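Local coordinates for protein hydroalkoxylation enzyme phnH (Penicillium herquei, PDB 6JJT) that catalyses the enantioselective intramolecular hydroalkoxylation that closes the ring of (2'R)-atrovenetin during fungal phenalenone biosynthesis, acting as a homotetramer, at residues S45-I49 with T77-D81; I84-Y90 with V102-I108; N99-T103 with V113-T117; V128-G132 with E144-I148. All coordinates share one frame; numbering follows the deposited sequence. Where two conformers were deposited one is given.

Interaction 1: S45-I49 with T77-D81; sequences SDAQI and TRGAD
Ile49 and Arg78 face each other as an antiparallel hydrogen-bonded pair, and their backbone bonds hold the strands together at this end of the barrel wall. Ile49 N donates to Arg78 O over 2.7 Å, and Arg78 N returns a bond to Ile49 O. A third bond runs from Ala80 N to Ala47 O at 2.7 Å, just where both strands give way to turns. The bond is nearly straight at the hydrogen, yet the donor stands 48° out of the plane of the Ala47 carbonyl. A water accepts from Asp81 N and gives a weak bond to the same Ala47 oxygen.

Between these bonds Gln48 pairs with Gly79 as a non-hydrogen-bonded pair, the two CA atoms only 3.9 Å apart. Weaker CA-H...O contacts add to the ladder, one of them from Thr77 CA to Ile49 O. Ala80 CB lies against the carbonyl oxygen of Asp46.

Apolar contact is modest. The CG2 methyl of Thr77 lies anti to its own backbone N (chi1 -66° for OG1), which carries it across to Gln48 CB at 3.6 Å and to the neighbouring CG. The Gln48 chain then bends at chi2 (-96°) and leads its amide away from Thr77 to Gln48 of a second subunit, with which it forms a hydrogen bond. On the other face, Ile49 packs on Ile41 and Gln44 of strand 26-44.

Main-chain atoms thus do most of the joining, while the Gln48 amide is committed to the subunit interface.

Interaction 2: I84-Y90 with V102-I108; sequences IRADAHY and VTESAAI
One face of the Tyr90 ring is covered by Val102, whose CB sits 3.8 Å from the ring centroid in a CH-pi contact, with CG1 reaching CZ. At the ring edge, in its plane, lies the carboxylate carbon of Glu104, and the two flat groups are turned 80° against each other. Tyr90 OH donates to Glu104 OE2 at 2.9 Å, meeting that oxygen from above the carboxylate plane; Tyr145 OH bonds weakly to the same atom. Tyr90 takes the crowded position with CG between backbone N and carbonyl carbon (chi1 58°), which swings the ring over Val102. The His89 ring lies alongside Thr103, whose OG1 is at its edge, 3.4 Å from CD2.

Backbone bonds pair Ala86 with Ala106, Ala88 with Glu104 and Tyr90 with Val102, and Ile108 N closes the ladder on Ile84 O at 2.8 Å. Near that end Ile84 CG2 packs on Ile108 CG1 at 3.9 Å. A water within hydrogen-bonding distance of Asp87 OD1 and Glu104 O has more acceptors around it than protons, while Arg85 reaches Phe115 O of a third subunit.

The two strands, 176° apart in direction, form a long antiparallel beta hairpin in the wall of the closed barrel.

Interaction 3: N99-T103 with V113-T117; sequences NILVT and VLFDT
Thr103 against Leu114 and Asp116 against Leu101 are the hydrogen-bonded pairs where strands 99-107 and 110-116 form an antiparallel beta hairpin of the barrel; Thr103 and Asp116 bury the most surface, with Leu101 and Ile100 close behind. The strands run 156° apart, the usual twist of a sheet.

Thr103 N donates to Leu114 O in an almost straight bond (177° at the hydrogen), and its carbonyl accepts from Leu114 N. The hydroxyl of Thr103 shares a water with Leu101 O, OG1 lying 2.7 Å from that water. Asp116 exchanges the same two backbone bonds with Leu101, and the CB atoms of the two meet at 4.2 Å. In the conformer given, the carboxylate of Asp116 leads away from Leu101 toward a fourth subunit.

On the side of Val102 and Phe115 the contact is largely apolar. Ile100 brings CG2 to the edge of the Phe115 ring, 4.1 Å from CD1, while its CG1 branch packs on Thr117 CB. Val102 lies side by side with Phe115, and its CG1 presses on Val113 CG1 at 3.4 Å, tighter than an ordinary carbon contact. Leu125 and Val128 of the same chain also pack on Phe115.

At the far end Thr117 has OG1 anti to its backbone N (chi1 -176°), which turns the hydroxyl across the gap, where it donates to Asn99 O at 2.9 Å and also accepts from Ser119 N.

Interaction 4: V128-G132 with E144-I148; sequences VTAWG and EYWQI
Trp131 and Trp146 are joined by a pair of backbone hydrogen bonds: Trp146 N donates to Trp131 O at 2.7 Å, and Trp131 N to Trp146 O at 2.9 Å. The second bond is the more bent, 137° at the hydrogen, and its donor lies in the carbonyl plane. Farther along, Ile148 N donates to Thr129 O at 3.0 Å, nearly along the C=O axis. Thr129 OG1 adds a weak bond to Ile148 O, and a water that accepts from Thr129 N lies 2.8 Å from Ile148 O and can donate to it. The Thr129 hydroxyl has its stronger partner in Trp131 NE1 of a third subunit, and Trp131 NE1 of this chain binds Thr129 of that subunit in return.

Around these bonds the two strands come close. Gly132 and Tyr145 are a non-hydrogen-bonded pair with CA atoms 3.9 Å apart, and the Tyr145 ring brings CD2 to 3.5 Å from Gly132 CA. Trp131 O also lies in the plane of the Trp146 ring, at its edge.

Packing completes the contact. The CD1 methyl of Ile148 reaches Trp131 CB at 3.5 Å. Val128 and the extended Gln147 side chain cross at about a right angle, with Val128 CG2 3.8 Å from Gln147 NE2, an amide nitrogen that bonds to Glu149. Tyr145 stacks on Phe30 of strand 26-44.

Strands 129-133 and 142-148 thus form the last antiparallel hairpin of the barrel, and its Thr129 and Trp131 side chains serve the reciprocal subunit interface of the homotetramer.

All four contacts are antiparallel pairings of neighbouring strands in one closed barrel, but their settings differ. Interactions 3 and 4 are buried; interactions 1 and 2 are partly buried, interaction 1 the more peripheral, its centre about 22 Å from the chain centre, where main-chain bonds outweigh side-chain packing. Interactions 2 and 3 share strand 99-107, with Val102 and Thr103 in both. Interaction 2 also meets interaction 4 through Glu104 and Tyr145, while Val113 N probably bonds to Ala130 O between interactions 3 and 4. Interaction 1 joins interaction 2 through Thr77 and Arg85. All four reach the third subunit, and interaction 1 adds an amide pair with the second.

Interaction 1: S45-I49 with T77-D81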
loop_
_atom_site.group_PDB
_atom_site.type_symbol
_atom_site.label_atom_id
_atom_site.label_comp_id
_atom_site.label_asym_id
_atom_site.label_seq_id
_atom_site.Cartn_x
_atom_site.Cartn_y
_atom_site.Cartn_z
ATOM N N SER D 45 14.378 -1.141 16.573
ATOM C CA SER D 45 14.385 0.024 17.459
ATOM C C SER D 45 13.511 -0.342 18.654
ATOM O O SER D 45 12.871 -1.408 18.637
ATOM C CB SER D 45 13.780 1.215 16.767
ATOM O OG SER D 45 12.387 0.956 16.600
ATOM N N ASP D 46 13.410 0.553 19.653
ATOM C CA ASP D 46 12.643 0.168 20.833
ATOM C C ASP D 46 11.189 -0.115 20.460
ATOM O O ASP D 46 10.567 -0.993 21.042
ATOM C CB ASP D 46 12.675 1.174 21.990
ATOM C CG ASP D 46 12.257 0.538 23.314
ATOM O OD1 ASP D 46 13.054 -0.285 23.852
ATOM O OD2 ASP D 46 11.133 0.830 23.788
ATOM N N ALA D 47 10.663 0.658 19.506
ATOM C CA ALA D 47 9.254 0.608 19.133
ATOM C C ALA D 47 8.874 -0.669 18.363
ATOM O O ALA D 47 7.732 -1.131 18.532
ATOM C CB ALA D 47 8.918 1.835 18.316
ATOM N N GLN D 48 9.776 -1.188 17.474
ATOM C CA GLN D 48 9.447 -2.352 16.663
ATOM C C GLN D 48 10.650 -2.957 15.929
ATOM O O GLN D 48 11.679 -2.296 15.796
ATOM C CB GLN D 48 8.364 -1.989 15.647
ATOM C CG GLN D 48 8.834 -1.045 14.549
ATOM C CD GLN D 48 8.519 0.392 14.868
ATOM O OE1 GLN D 48 7.446 0.696 15.407
ATOM N NE2 GLN D 48 9.409 1.312 14.523
ATOM N N ILE D 49 10.505 -4.239 15.489
ATOM C CA ILE D 49 11.411 -5.014 14.623
ATOM C C ILE D 49 10.779 -5.298 13.256
ATOM O O ILE D 49 9.779 -6.008 13.156
ATOM C CB ILE D 49 11.799 -6.376 15.214
ATOM C CG1 ILE D 49 12.517 -6.165 16.540
ATOM C CG2 ILE D 49 12.621 -7.214 14.234
ATOM C CD1 ILE D 49 13.028 -4.773 16.563
ATOM N N THR D 77 6.263 -6.503 10.776
ATOM C CA THR D 77 6.696 -5.637 11.870
ATOM C C THR D 77 6.212 -6.204 13.205
ATOM O O THR D 77 4.982 -6.376 13.366
ATOM C CB THR D 77 6.099 -4.236 11.727
ATOM O OG1 THR D 77 6.651 -3.645 10.554
ATOM C CG2 THR D 77 6.455 -3.320 12.888
ATOM N N ARG D 78 7.160 -6.473 14.089
ATOM C CA ARG D 78 6.834 -6.875 15.450
ATOM C C ARG D 78 6.998 -5.645 16.324
ATOM O O ARG D 78 8.115 -5.166 16.460
ATOM C CB ARG D 78 7.827 -7.939 15.916
ATOM C CG ARG D 78 7.488 -8.426 17.327
ATOM C CD ARG D 78 8.443 -9.366 18.035
ATOM N NE ARG D 78 8.479 -10.719 17.489
ATOM C CZ ARG D 78 7.660 -11.706 17.855
ATOM N NH1 ARG D 78 7.777 -12.902 17.301
ATOM N NH2 ARG D 78 6.729 -11.491 18.773
ATOM N N GLY D 79 5.907 -5.152 16.951
ATOM C CA GLY D 79 6.010 -3.939 17.771
ATOM C C GLY D 79 6.415 -4.301 19.201
ATOM O O GLY D 79 6.278 -5.457 19.609
ATOM N N ALA D 80 6.919 -3.290 19.943
ATOM C CA ALA D 80 7.200 -3.421 21.372
ATOM C C ALA D 80 5.930 -3.818 22.131
ATOM O O ALA D 80 6.002 -4.430 23.203
ATOM C CB ALA D 80 7.769 -2.133 21.917
ATOM N N ASP D 81 4.757 -3.462 21.571
ATOM C CA ASP D 81 3.465 -3.737 22.186
ATOM C C ASP D 81 3.063 -5.198 22.017
ATOM O O ASP D 81 2.011 -5.573 22.534
ATOM C CB ASP D 81 2.382 -2.806 21.640
ATOM C CG ASP D 81 1.978 -3.065 20.199
ATOM O OD1 ASP D 81 2.696 -3.820 19.498
ATOM O OD2 ASP D 81 0.976 -2.456 19.781
HETATM O O HOH W 1 4.658 -0.888 19.848
#

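Interaction 2: I84-Y90 with V102-I108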
loop_
_atom_site.group_PDB
_atom_site.type_symbol
_atom_site.label_atom_id
_atom_site.label_comp_id
_atom_site.label_asym_id
_atom_site.label_seq_id
_atom_site.Cartn_x
_atom_site.Cartn_y
_atom_site.Cartn_z
ATOM N N ILE D 84 2.199 -8.428 15.906
ATOM C CA ILE D 84 2.987 -8.741 14.718
ATOM C C ILE D 84 2.117 -8.545 13.482
ATOM O O ILE D 84 1.127 -9.277 13.252
ATOM C CB ILE D 84 3.482 -10.192 14.751
ATOM C CG1 ILE D 84 4.249 -10.522 16.042
ATOM C CG2 ILE D 84 4.320 -10.401 13.510
ATOM C CD1 ILE D 84 4.425 -12.025 16.306
ATOM N N ARG D 85 2.415 -7.510 12.689
ATOM C CA ARG D 85 1.643 -7.225 11.489
ATOM C C ARG D 85 2.446 -7.705 10.275
ATOM O O ARG D 85 3.680 -7.564 10.272
ATOM C CB ARG D 85 1.404 -5.725 11.392
ATOM C CG ARG D 85 0.495 -5.173 12.486
ATOM C CD ARG D 85 0.062 -3.771 12.178
ATOM N NE ARG D 85 -0.970 -3.367 13.166
ATOM C CZ ARG D 85 -0.730 -2.777 14.338
ATOM N NH1 ARG D 85 -1.756 -2.524 15.125
ATOM N NH2 ARG D 85 0.502 -2.539 14.755
ATOM N N ALA D 86 1.795 -8.334 9.299
ATOM C CA ALA D 86 2.539 -8.751 8.115
ATOM C C ALA D 86 1.707 -8.444 6.904
ATOM O O ALA D 86 0.472 -8.455 6.948
ATOM C CB ALA D 86 2.967 -10.216 8.178
ATOM N N ASP D 87 2.358 -8.128 5.785
ATOM C CA ASP D 87 1.712 -7.908 4.491
ATOM C C ASP D 87 2.534 -8.607 3.418
ATOM O O ASP D 87 3.768 -8.372 3.388
ATOM C CB ASP D 87 1.671 -6.419 4.186
ATOM C CG ASP D 87 0.724 -5.638 5.101
ATOM O OD1 ASP D 87 -0.497 -5.614 4.787
ATOM O OD2 ASP D 87 1.203 -5.080 6.134
ATOM N N ALA D 88 1.895 -9.461 2.596
ATOM C CA ALA D 88 2.657 -10.251 1.622
ATOM C C ALA D 88 1.928 -10.244 0.294
ATOM O O ALA D 88 0.717 -10.084 0.243
ATOM C CB ALA D 88 2.793 -11.677 2.128
ATOM N N HIS D 89 2.692 -10.408 -0.770
ATOM C CA HIS D 89 2.150 -10.725 -2.064
ATOM C C HIS D 89 2.876 -11.956 -2.555
ATOM O O HIS D 89 4.114 -12.042 -2.409
ATOM C CB HIS D 89 2.407 -9.628 -3.116
ATOM C CG HIS D 89 1.758 -8.341 -2.816
ATOM N ND1 HIS D 89 2.488 -7.320 -2.289
ATOM C CD2 HIS D 89 0.499 -7.885 -3.009
ATOM C CE1 HIS D 89 1.688 -6.252 -2.177
ATOM N NE2 HIS D 89 0.474 -6.605 -2.571
ATOM N N TYR D 90 2.115 -12.875 -3.140
ATOM C CA TYR D 90 2.781 -14.003 -3.774
ATOM C C TYR D 90 1.916 -14.488 -4.910
ATOM O O TYR D 90 0.729 -14.137 -5.002
ATOM C CB TYR D 90 3.128 -15.132 -2.787
ATOM C CG TYR D 90 1.989 -15.745 -2.011
ATOM C CD1 TYR D 90 1.282 -16.837 -2.484
ATOM C CD2 TYR D 90 1.645 -15.230 -0.758
ATOM C CE1 TYR D 90 0.277 -17.422 -1.732
ATOM C CE2 TYR D 90 0.641 -15.813 0.019
ATOM C CZ TYR D 90 -0.017 -16.928 -0.478
ATOM O OH TYR D 90 -1.005 -17.570 0.228
ATOM N N VAL D 102 -1.984 -13.407 -4.847
ATOM C CA VAL D 102 -2.519 -13.497 -3.508
ATOM C C VAL D 102 -1.963 -12.320 -2.720
ATOM O O VAL D 102 -0.741 -12.115 -2.671
ATOM C CB VAL D 102 -2.136 -14.826 -2.835
ATOM C CG1 VAL D 102 -2.744 -14.900 -1.439
ATOM C CG2 VAL D 102 -2.605 -16.039 -3.679
ATOM N N THR D 103 -2.852 -11.535 -2.129
ATOM C CA THR D 103 -2.523 -10.374 -1.307
ATOM C C THR D 103 -2.912 -10.697 0.124
ATOM O O THR D 103 -4.133 -10.776 0.427
ATOM C CB THR D 103 -3.227 -9.116 -1.844
ATOM O OG1 THR D 103 -2.774 -8.929 -3.189
ATOM C CG2 THR D 103 -2.900 -7.893 -1.007
ATOM N N GLU D 104 -1.924 -10.883 1.008
ATOM C CA GLU D 104 -2.212 -11.208 2.382
ATOM C C GLU D 104 -1.914 -10.033 3.287
ATOM O O GLU D 104 -0.978 -9.269 3.083
ATOM C CB GLU D 104 -1.329 -12.352 2.879
ATOM C CG GLU D 104 -1.630 -13.712 2.266
ATOM C CD GLU D 104 -0.981 -14.923 2.928
ATOM O OE1 GLU D 104 -0.052 -14.687 3.729
ATOM O OE2 GLU D 104 -1.470 -16.062 2.646
ATOM N N SER D 105 -2.733 -9.874 4.306
ATOM C CA SER D 105 -2.527 -8.886 5.360
ATOM C C SER D 105 -2.883 -9.545 6.684
ATOM O O SER D 105 -3.950 -10.179 6.768
ATOM C CB SER D 105 -3.280 -7.595 5.143
ATOM O OG SER D 105 -4.667 -7.864 4.916
ATOM N N ALA D 106 -2.053 -9.413 7.707
ATOM C CA ALA D 106 -2.185 -10.302 8.856
ATOM C C ALA D 106 -1.945 -9.581 10.157
ATOM O O ALA D 106 -1.065 -8.750 10.233
ATOM C CB ALA D 106 -1.208 -11.465 8.724
ATOM N N ALA D 107 -2.748 -9.917 11.187
ATOM C CA ALA D 107 -2.389 -9.719 12.576
ATOM C C ALA D 107 -1.984 -11.089 13.083
ATOM O O ALA D 107 -2.841 -11.906 13.459
ATOM C CB ALA D 107 -3.591 -9.164 13.341
ATOM N N ILE D 108 -0.702 -11.417 12.911
ATOM C CA ILE D 108 -0.254 -12.798 13.035
ATOM C C ILE D 108 -0.733 -13.322 14.392
ATOM O O ILE D 108 -0.602 -12.657 15.417
ATOM C CB ILE D 108 1.292 -12.817 12.904
ATOM C CG1 ILE D 108 1.783 -12.483 11.482
ATOM C CG2 ILE D 108 1.974 -14.100 13.434
ATOM C CD1 ILE D 108 1.450 -13.519 10.448
HETATM O O HOH W 2 -0.406 -9.711 16.059
HETATM O O HOH W 3 -1.496 -6.134 2.279
#

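Interaction 3: N99-T103 with V113-T117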
loop_
_atom_site.group_PDB
_atom_site.type_symbol
_atom_site.label_atom_id
_atom_site.label_comp_id
_atom_site.label_asym_id
_atom_site.label_seq_id
_atom_site.Cartn_x
_atom_site.Cartn_y
_atom_site.Cartn_z
ATOM N N ASN D 99 -2.315 -18.141 -13.424
ATOM C CA ASN D 99 -1.585 -17.335 -12.455
ATOM C C ASN D 99 -2.593 -16.547 -11.621
ATOM O O ASN D 99 -3.480 -15.910 -12.178
ATOM C CB ASN D 99 -0.659 -16.392 -13.186
ATOM C CG ASN D 99 0.493 -17.076 -13.884
ATOM O OD1 ASN D 99 0.864 -18.172 -13.459
ATOM N ND2 ASN D 99 1.019 -16.427 -14.896
ATOM N N ILE D 100 -2.388 -16.551 -10.302
ATOM C CA ILE D 100 -3.273 -15.873 -9.363
ATOM C C ILE D 100 -2.402 -15.080 -8.391
ATOM O O ILE D 100 -1.560 -15.673 -7.725
ATOM C CB ILE D 100 -4.145 -16.871 -8.571
ATOM C CG1 ILE D 100 -4.937 -17.804 -9.497
ATOM C CG2 ILE D 100 -5.002 -16.148 -7.536
ATOM C CD1 ILE D 100 -5.465 -19.060 -8.829
ATOM N N LEU D 101 -2.639 -13.760 -8.301
ATOM C CA LEU D 101 -1.963 -12.998 -7.236
ATOM C C LEU D 101 -2.715 -13.139 -5.916
ATOM O O LEU D 101 -3.944 -12.943 -5.866
ATOM C CB LEU D 101 -1.924 -11.510 -7.608
ATOM C CG LEU D 101 -1.215 -10.630 -6.574
ATOM C CD1 LEU D 101 0.264 -10.938 -6.561
ATOM C CD2 LEU D 101 -1.465 -9.149 -6.838
ATOM N N VAL D 102 -1.984 -13.407 -4.847
ATOM C CA VAL D 102 -2.519 -13.497 -3.508
ATOM C C VAL D 102 -1.963 -12.320 -2.720
ATOM O O VAL D 102 -0.741 -12.115 -2.671
ATOM C CB VAL D 102 -2.136 -14.826 -2.835
ATOM C CG1 VAL D 102 -2.744 -14.900 -1.439
ATOM C CG2 VAL D 102 -2.605 -16.039 -3.679
ATOM N N THR D 103 -2.852 -11.535 -2.129
ATOM C CA THR D 103 -2.523 -10.374 -1.307
ATOM C C THR D 103 -2.912 -10.697 0.124
ATOM O O THR D 103 -4.133 -10.776 0.427
ATOM C CB THR D 103 -3.227 -9.116 -1.844
ATOM O OG1 THR D 103 -2.774 -8.929 -3.189
ATOM C CG2 THR D 103 -2.900 -7.893 -1.007
ATOM N N VAL D 113 -6.962 -12.587 3.212
ATOM C CA VAL D 113 -6.462 -12.840 1.880
ATOM C C VAL D 113 -7.443 -12.303 0.862
ATOM O O VAL D 113 -8.673 -12.454 1.010
ATOM C CB VAL D 113 -6.338 -14.362 1.647
ATOM C CG1 VAL D 113 -5.610 -14.651 0.357
ATOM C CG2 VAL D 113 -5.648 -15.053 2.795
ATOM N N LEU D 114 -6.898 -11.712 -0.192
ATOM C CA LEU D 114 -7.585 -11.308 -1.393
ATOM C C LEU D 114 -6.855 -11.920 -2.594
ATOM O O LEU D 114 -5.670 -12.279 -2.465
ATOM C CB LEU D 114 -7.630 -9.776 -1.516
ATOM C CG LEU D 114 -8.476 -9.080 -0.458
ATOM C CD1 LEU D 114 -8.115 -7.597 -0.412
ATOM C CD2 LEU D 114 -9.979 -9.266 -0.685
ATOM N N PHE D 115 -7.529 -11.996 -3.738
ATOM C CA PHE D 115 -7.034 -12.673 -4.929
ATOM C C PHE D 115 -7.283 -11.857 -6.174
ATOM O O PHE D 115 -8.257 -11.097 -6.259
ATOM C CB PHE D 115 -7.811 -13.992 -5.162
ATOM C CG PHE D 115 -7.765 -14.949 -3.993
ATOM C CD1 PHE D 115 -6.684 -15.834 -3.844
ATOM C CD2 PHE D 115 -8.735 -14.913 -3.002
ATOM C CE1 PHE D 115 -6.644 -16.717 -2.762
ATOM C CE2 PHE D 115 -8.670 -15.750 -1.909
ATOM C CZ PHE D 115 -7.629 -16.652 -1.785
ATOM N N ASP D 116 -6.371 -11.979 -7.150
ATOM C CA ASP D 116 -6.549 -11.362 -8.443
ATOM C C ASP D 116 -6.115 -12.327 -9.529
ATOM O O ASP D 116 -4.950 -12.751 -9.576
ATOM C CB ASP D 116 -5.748 -10.061 -8.543
ATOM C CG ASP D 116 -6.183 -9.141 -9.659
ATOM O OD1 ASP D 116 -6.498 -9.628 -10.757
ATOM O OD2 ASP D 116 -6.216 -7.938 -9.417
ATOM N N THR D 117 -7.050 -12.630 -10.423
ATOM C CA THR D 117 -6.733 -13.427 -11.608
ATOM C C THR D 117 -7.694 -13.055 -12.726
ATOM O O THR D 117 -8.889 -12.866 -12.456
ATOM C CB THR D 117 -6.751 -14.927 -11.291
ATOM O OG1 THR D 117 -6.340 -15.573 -12.497
ATOM C CG2 THR D 117 -8.104 -15.482 -10.909
HETATM O O HOH W 4 -4.417 -10.228 -4.840
#

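Interaction 4: V128-G132 with E144-I148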
loop_
_atom_site.group_PDB
_atom_site.type_symbol
_atom_site.label_atom_id
_atom_site.label_comp_id
_atom_site.label_asym_id
_atom_site.label_seq_id
_atom_site.Cartn_x
_atom_site.Cartn_y
_atom_site.Cartn_z
ATOM N N VAL D 128 -13.683 -13.022 -3.722
ATOM C CA VAL D 128 -13.554 -13.717 -2.458
ATOM C C VAL D 128 -12.714 -12.954 -1.432
ATOM O O VAL D 128 -11.589 -12.503 -1.725
ATOM C CB VAL D 128 -12.943 -15.131 -2.651
ATOM C CG1 VAL D 128 -12.595 -15.813 -1.335
ATOM C CG2 VAL D 128 -13.895 -15.981 -3.519
ATOM N N THR D 129 -13.186 -12.885 -0.197
ATOM C CA THR D 129 -12.361 -12.582 0.964
ATOM C C THR D 129 -12.128 -13.883 1.718
ATOM O O THR D 129 -13.112 -14.574 2.155
ATOM C CB THR D 129 -13.068 -11.648 1.964
ATOM O OG1 THR D 129 -14.447 -12.087 2.116
ATOM C CG2 THR D 129 -13.169 -10.242 1.437
ATOM N N ALA D 130 -10.875 -14.265 1.925
ATOM C CA ALA D 130 -10.553 -15.427 2.737
ATOM C C ALA D 130 -9.791 -15.089 3.992
ATOM O O ALA D 130 -9.302 -13.964 4.175
ATOM C CB ALA D 130 -9.820 -16.447 1.886
ATOM N N TRP D 131 -9.609 -16.088 4.863
ATOM C CA TRP D 131 -9.006 -15.921 6.168
ATOM C C TRP D 131 -8.329 -17.239 6.524
ATOM O O TRP D 131 -8.960 -18.291 6.292
ATOM C CB TRP D 131 -10.086 -15.600 7.210
ATOM C CG TRP D 131 -9.554 -15.353 8.573
ATOM C CD1 TRP D 131 -9.313 -14.138 9.161
ATOM C CD2 TRP D 131 -9.191 -16.317 9.578
ATOM N NE1 TRP D 131 -8.835 -14.275 10.419
ATOM C CE2 TRP D 131 -8.762 -15.605 10.719
ATOM C CE3 TRP D 131 -9.201 -17.725 9.643
ATOM C CZ2 TRP D 131 -8.304 -16.209 11.876
ATOM C CZ3 TRP D 131 -8.752 -18.328 10.799
ATOM C CH2 TRP D 131 -8.349 -17.587 11.910
ATOM N N GLY D 132 -7.113 -17.174 7.066
ATOM C CA GLY D 132 -6.402 -18.400 7.398
ATOM C C GLY D 132 -5.553 -18.253 8.631
ATOM O O GLY D 132 -5.293 -17.154 9.111
ATOM N N GLU D 144 -4.310 -23.119 6.840
ATOM C CA GLU D 144 -5.593 -23.452 6.265
ATOM C C GLU D 144 -6.427 -22.179 6.136
ATOM O O GLU D 144 -6.501 -21.443 7.123
ATOM C CB GLU D 144 -6.323 -24.458 7.177
ATOM C CG GLU D 144 -5.744 -25.854 7.045
ATOM C CD GLU D 144 -6.168 -26.804 8.148
ATOM O OE1 GLU D 144 -6.752 -26.364 9.131
ATOM O OE2 GLU D 144 -5.890 -27.992 7.992
ATOM N N TYR D 145 -7.088 -22.065 5.017
ATOM C CA TYR D 145 -7.842 -20.851 4.694
ATOM C C TYR D 145 -9.299 -21.148 4.376
ATOM O O TYR D 145 -9.616 -22.146 3.710
ATOM C CB TYR D 145 -7.221 -20.149 3.481
ATOM C CG TYR D 145 -5.804 -19.660 3.634
ATOM C CD1 TYR D 145 -4.759 -20.513 3.337
ATOM C CD2 TYR D 145 -5.505 -18.353 4.036
ATOM C CE1 TYR D 145 -3.436 -20.099 3.442
ATOM C CE2 TYR D 145 -4.178 -17.929 4.144
ATOM C CZ TYR D 145 -3.152 -18.810 3.853
ATOM O OH TYR D 145 -1.831 -18.412 3.891
ATOM N N TRP D 146 -10.167 -20.185 4.741
ATOM C CA TRP D 146 -11.619 -20.248 4.632
ATOM C C TRP D 146 -12.136 -19.084 3.802
ATOM O O TRP D 146 -11.716 -17.939 4.032
ATOM C CB TRP D 146 -12.219 -20.202 6.044
ATOM C CG TRP D 146 -11.765 -21.383 6.843
ATOM C CD1 TRP D 146 -10.568 -21.519 7.490
ATOM C CD2 TRP D 146 -12.466 -22.622 7.010
ATOM N NE1 TRP D 146 -10.487 -22.757 8.076
ATOM C CE2 TRP D 146 -11.628 -23.463 7.776
ATOM C CE3 TRP D 146 -13.717 -23.075 6.596
ATOM C CZ2 TRP D 146 -12.030 -24.741 8.172
ATOM C CZ3 TRP D 146 -14.104 -24.349 6.962
ATOM C CH2 TRP D 146 -13.264 -25.159 7.728
ATOM N N GLN D 147 -13.108 -19.320 2.922
ATOM C CA GLN D 147 -13.891 -18.306 2.240
ATOM C C GLN D 147 -14.961 -17.788 3.200
ATOM O O GLN D 147 -15.665 -18.587 3.836
ATOM C CB GLN D 147 -14.561 -18.911 1.009
ATOM C CG GLN D 147 -15.514 -18.042 0.191
ATOM C CD GLN D 147 -15.860 -18.711 -1.124
ATOM O OE1 GLN D 147 -15.449 -19.841 -1.362
ATOM N NE2 GLN D 147 -16.625 -18.062 -1.986
ATOM N N ILE D 148 -15.046 -16.460 3.350
ATOM C CA ILE D 148 -16.008 -15.843 4.264
ATOM C C ILE D 148 -17.004 -15.101 3.410
ATOM O O ILE D 148 -16.594 -14.217 2.684
ATOM C CB ILE D 148 -15.344 -14.841 5.228
ATOM C CG1 ILE D 148 -14.178 -15.470 5.965
ATOM C CG2 ILE D 148 -16.365 -14.295 6.227
ATOM C CD1 ILE D 148 -13.435 -14.494 6.842
HETATM O O HOH W 5 -15.764 -14.382 0.049
#